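Ribonuclease H (Uncultured organism, PDB 3U3G) probably cleaves the RNA strand of RNA/DNA hybrids, as expected of a type 1 ribonuclease H. Local coordinates at residues Ser36-Gly41 and Leu53-Glu58. Sequence-based numbering, arbitrary orientation.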
loop_
_atom_site.group_PDB
_atom_site.type_symbol
_atom_site.label_atom_id
_atom_site.label_comp_id
_atom_site.label_asym_id
_atom_site.label_seq_id
_atom_site.Cartn_x
_atom_site.Cartn_y
_atom_site.Cartn_z
ATOM N N SER A 36 3.617 0.669 9.142
ATOM C CA SER A 36 4.944 0.635 8.515
ATOM C C SER A 36 5.263 2.035 7.988
ATOM O O SER A 36 4.427 2.657 7.313
ATOM C CB SER A 36 4.929 -0.354 7.358
ATOM O OG SER A 36 4.754 -1.690 7.835
ATOM N N SER A 37 6.492 2.486 8.200
ATOM C CA SER A 37 6.977 3.754 7.663
ATOM C C SER A 37 8.419 3.525 7.233
ATOM O O SER A 37 9.243 3.146 8.056
ATOM C CB SER A 37 6.948 4.809 8.773
ATOM O OG SER A 37 7.607 5.992 8.366
ATOM N N ALA A 38 8.702 3.604 5.937
ATOM C CA ALA A 38 10.024 3.217 5.450
ATOM C C ALA A 38 10.528 4.134 4.342
ATOM O O ALA A 38 9.776 4.496 3.444
ATOM C CB ALA A 38 10.025 1.767 4.987
ATOM N N TYR A 39 11.821 4.442 4.378
ATOM C CA TYR A 39 12.505 5.063 3.251
ATOM C C TYR A 39 12.895 3.988 2.253
ATOM O O TYR A 39 13.380 2.912 2.639
ATOM C CB TYR A 39 13.759 5.762 3.772
ATOM C CG TYR A 39 14.602 6.400 2.706
ATOM C CD1 TYR A 39 14.133 7.493 1.995
ATOM C CD2 TYR A 39 15.894 5.944 2.446
ATOM C CE1 TYR A 39 14.899 8.072 0.994
ATOM C CE2 TYR A 39 16.672 6.523 1.453
ATOM C CZ TYR A 39 16.164 7.588 0.738
ATOM O OH TYR A 39 16.918 8.130 -0.287
ATOM N N ILE A 40 12.663 4.249 0.971
ATOM C CA ILE A 40 12.865 3.229 -0.036
ATOM C C ILE A 40 13.884 3.643 -1.093
ATOM O O ILE A 40 13.999 2.992 -2.123
ATOM C CB ILE A 40 11.554 2.800 -0.708
ATOM C CG1 ILE A 40 10.925 3.963 -1.482
ATOM C CG2 ILE A 40 10.565 2.280 0.323
ATOM C CD1 ILE A 40 9.859 3.506 -2.458
ATOM N N GLY A 41 14.736 4.604 -0.753
ATOM C CA GLY A 41 15.686 5.137 -1.735
ATOM C C GLY A 41 14.996 6.064 -2.714
ATOM O O GLY A 41 13.929 6.611 -2.425
ATOM N N LEU A 53 2.135 -0.932 -1.511
ATOM C CA LEU A 53 1.282 -2.118 -1.592
ATOM C C LEU A 53 2.083 -3.416 -1.390
ATOM O O LEU A 53 1.620 -4.327 -0.697
ATOM C CB LEU A 53 0.536 -2.170 -2.931
ATOM C CG LEU A 53 -0.546 -1.129 -3.179
ATOM C CD1 LEU A 53 -0.880 -1.079 -4.668
ATOM C CD2 LEU A 53 -1.775 -1.496 -2.365
ATOM N N ILE A 54 3.230 -3.524 -2.061
ATOM C CA ILE A 54 4.080 -4.699 -1.887
ATOM C C ILE A 54 4.472 -4.888 -0.409
ATOM O O ILE A 54 4.385 -5.986 0.127
ATOM C CB ILE A 54 5.304 -4.613 -2.801
ATOM C CG1 ILE A 54 4.842 -4.709 -4.260
ATOM C CG2 ILE A 54 6.301 -5.712 -2.470
ATOM C CD1 ILE A 54 5.922 -4.393 -5.262
ATOM N N ARG A 55 4.796 -3.791 0.261
ATOM C CA ARG A 55 5.126 -3.830 1.675
ATOM C C ARG A 55 3.931 -4.210 2.537
ATOM O O ARG A 55 4.060 -5.049 3.424
ATOM C CB ARG A 55 5.713 -2.498 2.136
ATOM C CG ARG A 55 5.850 -2.345 3.651
ATOM C CD ARG A 55 6.815 -3.360 4.302
ATOM N NE ARG A 55 6.978 -3.103 5.746
ATOM C CZ ARG A 55 7.865 -2.253 6.249
ATOM N NH1 ARG A 55 7.863 -1.988 7.551
ATOM N NH2 ARG A 55 8.762 -1.682 5.454
ATOM N N ALA A 56 2.746 -3.691 2.213
ATOM C CA ALA A 56 1.551 -4.130 2.947
ATOM C C ALA A 56 1.296 -5.627 2.818
ATOM O O ALA A 56 0.962 -6.296 3.799
ATOM C CB ALA A 56 0.321 -3.334 2.520
ATOM N N LEU A 57 1.474 -6.159 1.606
ATOM C CA LEU A 57 1.327 -7.600 1.390
ATOM C C LEU A 57 2.362 -8.440 2.145
ATOM O O LEU A 57 2.035 -9.533 2.624
ATOM C CB LEU A 57 1.357 -7.918 -0.107
ATOM C CG LEU A 57 0.143 -7.345 -0.840
ATOM C CD1 LEU A 57 0.403 -7.419 -2.342
ATOM C CD2 LEU A 57 -1.132 -8.136 -0.506
ATOM N N GLU A 58 3.564 -7.894 2.326
ATOM C CA GLU A 58 4.582 -8.518 3.160
ATOM C C GLU A 58 4.193 -8.473 4.637
ATOM O O GLU A 58 4.286 -9.482 5.351
ATOM C CB GLU A 58 5.924 -7.826 2.915
ATOM C CG GLU A 58 7.026 -8.120 3.916
ATOM C CD GLU A 58 7.854 -9.330 3.551
ATOM O OE1 GLU A 58 7.363 -10.160 2.742
ATOM O OE2 GLU A 58 8.881 -9.558 4.248
#
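R55 reaches from helix 45-60 to strand 32-41 and lays its guanidinium group against S36 and A38, two residues whose CB atoms both face the helix. One face of the flat group lies over S36, with NH1 3.4 Å from CB of the serine. Here OG of S36 lies 3.1 Å from NH1 of R55; the same hydroxyl is hydrogen-bonded to D59 OD2 and H34 NE2. NH2 of R55 stands 3.7 Å from CB of A38, which meets the group obliquely. The arginine leaves the helix with CG anti to the backbone N (chi1 169°) and then bends at chi2 (63°), a turn that brings the guanidinium to the strand, where it spans S36 and A38. NE forms a salt bridge with D59, one helical turn further on, and the same carboxylate bonds S36 through its other oxygen, so D59 ties strand hydroxyl and guanidinium together. A leucine in place of R55 would probably leave the D59 carboxylate without its cationic mate and S36 CB without its flat cover. Strand 32-41 is an edge strand of the sheet, next to 17-26, and the contact joins this sheet edge to the helix that follows it in the mixed five-stranded, 3-2-1-4-5 RNase H fold.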